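PDB 3DXI: putative aldolase from Bacteroides vulgatus ATCC 8482, which is of unknown function but folds as a TIM barrel related to the HMGL-like family. Local coordinates for residues A[90-93]-A[94-98]; A[229-232]-A[233-236]; A[267-271]-A[272-276]. All blocks are in the same frame, centred on the assembly; numbering follows the deposited sequence.

Interaction 1 of 3, residues A[90-93]-A[94-98]; sequences LNHL and LLPII
L90 and L94 meet one turn apart at the C-terminal end of helix 90-94, a short helix of the TIM barrel that links strand 75-81 to strand 103-108. The contact is local, the last turn of this helix running into a 3-10 turn at 95-96. Its main bond is the helical one from L94 N to L90 O, 2.8 Å long and nearly straight at 163°. On the buried side the two leucines lie next to each other and point the same way, L90 CD2 resting 4.0 Å from L94 CD1. Both hold CG anti to the carbonyl carbon, chi1 -61° and -54°, which keeps the branches in step as they face I123 of helix 113-124; L94 also reaches L80 of the barrel strand. The outer side repeats the pattern with N91 and L95, though here an amide oxygen meets a methyl, N91 OD1 lying 3.7 Å from L95 CD2. P96 has no N-H to continue the helical bonding, and its CD sits 3.2 Å from H92 O. R46 bonds to L93 O with NE and more weakly to H92 O with NH2, serving carbonyls at the helix end. Past the proline, I97 N closes a turn onto L94 O at 2.9 Å.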
loop_
_atom_site.group_PDB
_atom_site.type_symbol
_atom_site.label_atom_id
_atom_site.label_comp_id
_atom_site.label_asym_id
_atom_site.label_seq_id
_atom_site.Cartn_x
_atom_site.Cartn_y
_atom_site.Cartn_z
ATOM N N LEU A 90 -28.986 -21.771 -15.321
ATOM C CA LEU A 90 -28.254 -21.158 -16.422
ATOM C C LEU A 90 -29.083 -20.601 -17.572
ATOM O O LEU A 90 -28.718 -19.573 -18.151
ATOM C CB LEU A 90 -27.211 -22.141 -16.962
ATOM C CG LEU A 90 -26.161 -22.571 -15.932
ATOM C CD1 LEU A 90 -25.144 -23.497 -16.586
ATOM C CD2 LEU A 90 -25.476 -21.338 -15.361
ATOM N N ASN A 91 -30.193 -21.253 -17.908
ATOM C CA ASN A 91 -31.025 -20.768 -19.010
ATOM C C ASN A 91 -31.512 -19.334 -18.817
ATOM O O ASN A 91 -31.302 -18.480 -19.679
ATOM C CB ASN A 91 -32.233 -21.685 -19.232
ATOM C CG ASN A 91 -31.892 -22.904 -20.071
ATOM O OD1 ASN A 91 -31.369 -22.784 -21.185
ATOM N ND2 ASN A 91 -32.190 -24.086 -19.542
ATOM N N HIS A 92 -32.153 -19.056 -17.690
ATOM C CA HIS A 92 -32.641 -17.705 -17.481
ATOM C C HIS A 92 -31.517 -16.717 -17.202
ATOM O O HIS A 92 -31.591 -15.560 -17.610
ATOM C CB HIS A 92 -33.643 -17.649 -16.334
ATOM C CG HIS A 92 -34.411 -16.365 -16.287
ATOM N ND1 HIS A 92 -35.075 -15.930 -15.159
ATOM C CD2 HIS A 92 -34.616 -15.419 -17.234
ATOM C CE1 HIS A 92 -35.654 -14.770 -15.415
ATOM N NE2 HIS A 92 -35.392 -14.437 -16.666
ATOM N N LEU A 93 -30.475 -17.176 -16.513
ATOM C CA LEU A 93 -29.344 -16.315 -16.173
ATOM C C LEU A 93 -28.444 -15.911 -17.340
ATOM O O LEU A 93 -28.062 -14.744 -17.458
ATOM C CB LEU A 93 -28.471 -16.983 -15.103
ATOM C CG LEU A 93 -29.039 -17.171 -13.697
ATOM C CD1 LEU A 93 -28.099 -18.031 -12.870
ATOM C CD2 LEU A 93 -29.234 -15.813 -13.047
ATOM N N LEU A 94 -28.112 -16.863 -18.207
ATOM C CA LEU A 94 -27.192 -16.574 -19.305
ATOM C C LEU A 94 -27.737 -16.545 -20.733
ATOM O O LEU A 94 -27.243 -15.791 -21.570
ATOM C CB LEU A 94 -26.019 -17.559 -19.236
ATOM C CG LEU A 94 -25.298 -17.587 -17.881
ATOM C CD1 LEU A 94 -24.151 -18.578 -17.901
ATOM C CD2 LEU A 94 -24.782 -16.207 -17.572
ATOM N N LEU A 95 -28.742 -17.364 -21.013
ATOM C CA LEU A 95 -29.308 -17.426 -22.351
ATOM C C LEU A 95 -29.657 -16.042 -22.910
ATOM O O LEU A 95 -29.362 -15.741 -24.066
ATOM C CB LEU A 95 -30.548 -18.322 -22.342
ATOM C CG LEU A 95 -30.841 -19.148 -23.595
ATOM C CD1 LEU A 95 -29.713 -20.145 -23.835
ATOM C CD2 LEU A 95 -32.166 -19.881 -23.409
ATOM N N PRO A 96 -30.271 -15.172 -22.090
ATOM C CA PRO A 96 -30.622 -13.841 -22.602
ATOM C C PRO A 96 -29.439 -12.944 -22.959
ATOM O O PRO A 96 -29.606 -11.961 -23.681
ATOM C CB PRO A 96 -31.460 -13.241 -21.471
ATOM C CG PRO A 96 -32.058 -14.459 -20.799
ATOM C CD PRO A 96 -30.885 -15.406 -20.770
ATOM N N ILE A 97 -28.246 -13.277 -22.471
ATOM C CA ILE A 97 -27.086 -12.429 -22.735
ATOM C C ILE A 97 -26.059 -12.971 -23.725
ATOM O O ILE A 97 -24.955 -12.441 -23.820
ATOM C CB ILE A 97 -26.347 -12.059 -21.416
ATOM C CG1 ILE A 97 -25.688 -13.300 -20.813
ATOM C CG2 ILE A 97 -27.330 -11.460 -20.414
ATOM C CD1 ILE A 97 -24.960 -13.029 -19.499
ATOM N N ILE A 98 -26.406 -14.016 -24.463
ATOM C CA ILE A 98 -25.462 -14.553 -25.436
ATOM C C ILE A 98 -25.128 -13.443 -26.429
ATOM O O ILE A 98 -25.995 -12.653 -26.801
ATOM C CB ILE A 98 -26.049 -15.765 -26.191
ATOM C CG1 ILE A 98 -27.455 -15.435 -26.692
ATOM C CG2 ILE A 98 -26.085 -16.982 -25.276
ATOM C CD1 ILE A 98 -28.141 -16.582 -27.427
#

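Interaction 2 of 3, residues A[229-232]-A[233-236]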
loop_
_atom_site.group_PDB
_atom_site.type_symbol
_atom_site.label_atom_id
_atom_site.label_comp_id
_atom_site.label_asym_id
_atom_site.label_seq_id
_atom_site.Cartn_x
_atom_site.Cartn_y
_atom_site.Cartn_z
ATOM N N LEU A 229 -6.725 -3.982 -5.403
ATOM C CA LEU A 229 -5.544 -3.298 -5.900
ATOM C C LEU A 229 -6.088 -2.118 -6.697
ATOM O O LEU A 229 -7.047 -2.276 -7.451
ATOM C CB LEU A 229 -4.754 -4.221 -6.831
ATOM C CG LEU A 229 -3.750 -3.586 -7.796
ATOM C CD1 LEU A 229 -2.690 -2.812 -7.032
ATOM C CD2 LEU A 229 -3.112 -4.680 -8.626
ATOM N N LYS A 230 -5.496 -0.939 -6.514
ATOM C CA LYS A 230 -5.938 0.249 -7.240
ATOM C C LYS A 230 -5.424 0.176 -8.675
ATOM O O LYS A 230 -4.209 0.148 -8.913
ATOM C CB LYS A 230 -5.430 1.521 -6.546
ATOM C CG LYS A 230 -6.016 1.700 -5.151
ATOM C CD LYS A 230 -5.739 3.073 -4.564
ATOM C CE LYS A 230 -4.334 3.185 -4.021
ATOM N NZ LYS A 230 -4.362 3.945 -2.740
HETATM N N MSE A 231 -6.355 0.129 -9.626
HETATM C CA MSE A 231 -5.999 0.041 -11.035
HETATM C C MSE A 231 -5.014 1.137 -11.424
HETATM O O MSE A 231 -4.052 0.881 -12.142
HETATM C CB MSE A 231 -7.257 0.128 -11.906
HETATM C CG MSE A 231 -6.982 0.076 -13.407
HETATM SE SE MSE A 231 -6.145 -1.583 -13.976
HETATM C CE MSE A 231 -7.758 -2.654 -14.210
ATOM N N GLU A 232 -5.245 2.355 -10.942
ATOM C CA GLU A 232 -4.355 3.471 -11.260
ATOM C C GLU A 232 -2.934 3.216 -10.762
ATOM O O GLU A 232 -1.971 3.676 -11.374
ATOM C CB GLU A 232 -4.879 4.787 -10.660
ATOM C CG GLU A 232 -5.026 4.771 -9.135
ATOM C CD GLU A 232 -6.417 4.388 -8.695
ATOM O OE1 GLU A 232 -7.071 3.595 -9.407
ATOM O OE2 GLU A 232 -6.856 4.874 -7.629
ATOM N N LEU A 233 -2.800 2.497 -9.650
ATOM C CA LEU A 233 -1.470 2.204 -9.115
ATOM C C LEU A 233 -0.784 1.168 -10.000
ATOM O O LEU A 233 0.412 1.261 -10.274
ATOM C CB LEU A 233 -1.556 1.679 -7.678
ATOM C CG LEU A 233 -0.214 1.369 -7.009
ATOM C CD1 LEU A 233 0.709 2.577 -7.101
ATOM C CD2 LEU A 233 -0.442 1.002 -5.552
ATOM N N LEU A 234 -1.551 0.179 -10.445
ATOM C CA LEU A 234 -1.018 -0.866 -11.317
ATOM C C LEU A 234 -0.506 -0.257 -12.619
ATOM O O LEU A 234 0.635 -0.491 -13.007
ATOM C CB LEU A 234 -2.098 -1.902 -11.632
ATOM C CG LEU A 234 -1.773 -3.015 -12.632
ATOM C CD1 LEU A 234 -0.572 -3.829 -12.156
ATOM C CD2 LEU A 234 -3.004 -3.909 -12.792
ATOM N N LEU A 235 -1.354 0.534 -13.277
ATOM C CA LEU A 235 -0.999 1.165 -14.545
ATOM C C LEU A 235 0.179 2.118 -14.416
ATOM O O LEU A 235 1.035 2.175 -15.296
ATOM C CB LEU A 235 -2.198 1.916 -15.134
ATOM C CG LEU A 235 -3.411 1.058 -15.499
ATOM C CD1 LEU A 235 -4.478 1.941 -16.135
ATOM C CD2 LEU A 235 -3.001 -0.053 -16.459
ATOM N N THR A 236 0.220 2.884 -13.334
ATOM C CA THR A 236 1.337 3.800 -13.142
ATOM C C THR A 236 2.641 3.010 -13.050
ATOM O O THR A 236 3.624 3.348 -13.707
ATOM C CB THR A 236 1.165 4.645 -11.870
ATOM O OG1 THR A 236 0.077 5.559 -12.060
ATOM C CG2 THR A 236 2.427 5.445 -11.583
#
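M231 lays its selenium obliquely across two leucines of the next turn, with SE 4.1 Å from L234 CD2 and equally far from L235 CG. The selenomethionine starts with CG opposite the backbone N (chi1 179°) and then bends at chi2 and chi3, which folds the chain back so that SE lies against both. Beyond them the same side chain packs on I5 and D7 of strand 4-7, and L235 on I5 as well. L229, still in the loop, brings CD2 to 4.2 Å from L234 CB, and both leucines lean on helix 200-209. This is the first turn of helix 231-241, the helix that follows the eighth and last strand of the TIM barrel. K230 stands at the N-cap position, and its carbonyl takes L234 N at 3.1 Å and, more weakly, L233 N. M231 O receives L235 N at 2.9 Å in an almost linear bond, 176°. E232 O is gripped twice by one residue: T236 N at 3.0 Å and T236 OG1 at 2.9 Å arrive from opposite faces of the carbonyl plane, so the threonine hydroxyl donates within its own helix. The E232 carboxylate turns elsewhere, OE1 accepting from T220 N, while M274 of the second subunit packs on this glutamate and L271 of that subunit on T236.

Interaction 3 of 3, residues A[267-271]-A[272-276]; sequences WGTNL and PYMLS
N270 OD1 accepts the backbone N-H of Y273 at 3.0 Å, a side-chain N-cap that starts helix 271-278 just beyond the loop following helix 248-265, in a chain built on a TIM barrel. The bond is fairly straight, 159° at the hydrogen, with the donor tilted modestly from the amide's carbonyl plane. N270 CG sits between its backbone N and carbonyl carbon (chi1 46°), and this turn folds OD1 back over the first helical turn. The amide also crosses the tyrosine side chain obliquely, the two planes 22° apart, with N270 ND2 3.3 Å from Y273 CD2. At the ring's edge come G268 O and the CA of T269. P272 sits in the first turn, where its lack of an N-H costs the helix no bond, and its CD comes 3.0 Å from N270 OD1. Regular helical bonding then takes over: M274 N gives to N270 O at 2.7 Å and L275 N to L271 O.

One layer further out, T269 is fixed by its hydroxyl, which bonds to N196 O, and M274 runs across it at about a right angle, CG 3.6 Å from T269 OG1. L271 and L275 cross on the side facing F297 of helix 297-302, and L271 also packs on T236 of the second subunit. Y273 leans on Q283 and M287 of helix 283-290. Toward the C-terminal end of helix 271-278, S276 OG bonds back to Y273 O at 3.0 Å, approaching from above the carbonyl plane.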
loop_
_atom_site.group_PDB
_atom_site.type_symbol
_atom_site.label_atom_id
_atom_site.label_comp_id
_atom_site.label_asym_id
_atom_site.label_seq_id
_atom_site.Cartn_x
_atom_site.Cartn_y
_atom_site.Cartn_z
ATOM N N TRP A 267 -13.561 3.428 1.076
ATOM C CA TRP A 267 -13.028 2.073 1.165
ATOM C C TRP A 267 -11.523 2.236 1.355
ATOM O O TRP A 267 -10.970 3.289 1.050
ATOM C CB TRP A 267 -13.335 1.289 -0.112
ATOM C CG TRP A 267 -13.157 2.096 -1.355
ATOM C CD1 TRP A 267 -12.005 2.273 -2.061
ATOM C CD2 TRP A 267 -14.170 2.846 -2.040
ATOM N NE1 TRP A 267 -12.235 3.082 -3.151
ATOM C CE2 TRP A 267 -13.555 3.450 -3.160
ATOM C CE3 TRP A 267 -15.536 3.069 -1.815
ATOM C CZ2 TRP A 267 -14.258 4.259 -4.056
ATOM C CZ3 TRP A 267 -16.239 3.882 -2.714
ATOM C CH2 TRP A 267 -15.594 4.464 -3.817
ATOM N N GLY A 268 -10.863 1.204 1.861
ATOM C CA GLY A 268 -9.435 1.289 2.096
ATOM C C GLY A 268 -9.159 0.562 3.394
ATOM O O GLY A 268 -10.069 0.381 4.207
ATOM N N THR A 269 -7.915 0.149 3.599
ATOM C CA THR A 269 -7.561 -0.595 4.803
ATOM C C THR A 269 -7.456 0.289 6.049
ATOM O O THR A 269 -7.369 1.511 5.956
ATOM C CB THR A 269 -6.226 -1.355 4.607
ATOM O OG1 THR A 269 -6.049 -2.286 5.678
ATOM C CG2 THR A 269 -5.045 -0.382 4.605
ATOM N N ASN A 270 -7.497 -0.354 7.213
ATOM C CA ASN A 270 -7.388 0.309 8.506
ATOM C C ASN A 270 -6.948 -0.771 9.493
ATOM O O ASN A 270 -6.815 -1.929 9.104
ATOM C CB ASN A 270 -8.722 0.946 8.930
ATOM C CG ASN A 270 -9.913 0.021 8.742
ATOM O OD1 ASN A 270 -9.887 -1.144 9.136
ATOM N ND2 ASN A 270 -10.981 0.553 8.150
ATOM N N LEU A 271 -6.738 -0.416 10.758
ATOM C CA LEU A 271 -6.251 -1.409 11.719
ATOM C C LEU A 271 -7.093 -2.679 11.788
ATOM O O LEU A 271 -6.544 -3.774 11.832
ATOM C CB LEU A 271 -6.082 -0.797 13.116
ATOM C CG LEU A 271 -5.481 -1.753 14.160
ATOM C CD1 LEU A 271 -4.192 -2.372 13.619
ATOM C CD2 LEU A 271 -5.212 -1.007 15.468
ATOM N N PRO A 272 -8.432 -2.552 11.817
ATOM C CA PRO A 272 -9.283 -3.745 11.870
ATOM C C PRO A 272 -9.074 -4.628 10.633
ATOM O O PRO A 272 -9.004 -5.857 10.736
ATOM C CB PRO A 272 -10.689 -3.161 11.908
ATOM C CG PRO A 272 -10.493 -1.888 12.661
ATOM C CD PRO A 272 -9.231 -1.334 12.041
ATOM N N TYR A 273 -8.981 -3.994 9.463
ATOM C CA TYR A 273 -8.774 -4.735 8.221
ATOM C C TYR A 273 -7.348 -5.240 8.082
ATOM O O TYR A 273 -7.107 -6.243 7.409
ATOM C CB TYR A 273 -9.170 -3.888 7.004
ATOM C CG TYR A 273 -10.654 -3.603 6.955
ATOM C CD1 TYR A 273 -11.574 -4.577 7.329
ATOM C CD2 TYR A 273 -11.140 -2.371 6.529
ATOM C CE1 TYR A 273 -12.948 -4.335 7.281
ATOM C CE2 TYR A 273 -12.514 -2.114 6.474
ATOM C CZ TYR A 273 -13.411 -3.106 6.853
ATOM O OH TYR A 273 -14.769 -2.889 6.804
HETATM N N MSE A 274 -6.397 -4.559 8.712
HETATM C CA MSE A 274 -5.013 -5.023 8.660
HETATM C C MSE A 274 -4.950 -6.300 9.489
HETATM O O MSE A 274 -4.298 -7.275 9.106
HETATM C CB MSE A 274 -4.059 -3.992 9.276
HETATM C CG MSE A 274 -3.814 -2.763 8.413
HETATM SE SE MSE A 274 -2.932 -1.340 9.372
HETATM C CE MSE A 274 -3.570 0.182 8.356
ATOM N N LEU A 275 -5.623 -6.278 10.639
ATOM C CA LEU A 275 -5.645 -7.429 11.537
ATOM C C LEU A 275 -6.296 -8.639 10.878
ATOM O O LEU A 275 -5.791 -9.752 10.985
ATOM C CB LEU A 275 -6.380 -7.079 12.837
ATOM C CG LEU A 275 -5.621 -6.164 13.808
ATOM C CD1 LEU A 275 -6.556 -5.635 14.877
ATOM C CD2 LEU A 275 -4.469 -6.937 14.434
ATOM N N SER A 276 -7.410 -8.423 10.187
ATOM C CA SER A 276 -8.092 -9.528 9.520
ATOM C C SER A 276 -7.233 -10.082 8.390
ATOM O O SER A 276 -7.194 -11.288 8.167
ATOM C CB SER A 276 -9.455 -9.084 8.967
ATOM O OG SER A 276 -9.334 -8.109 7.941
#

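How the interactions relate
Interactions 2 and 3 belong together: their centres are about 19 Å apart within the chain, and across the subunit interface each packs on residues of the other in the second subunit. Interaction 1 lies across the chain's centre from both, about 33 Å and 38 Å away between centres, and no second chain touches it. Interaction 2 is buried, selenium and leucines set against a barrel strand; interactions 1 and 3 are partly buried, and only interaction 1 includes exposed residues. Residues 229-236 and 267-276 each begin a helix, the latter with an amide cap beside a tyrosine, whereas 90-98 ends one, where proline interrupts the helical bonding.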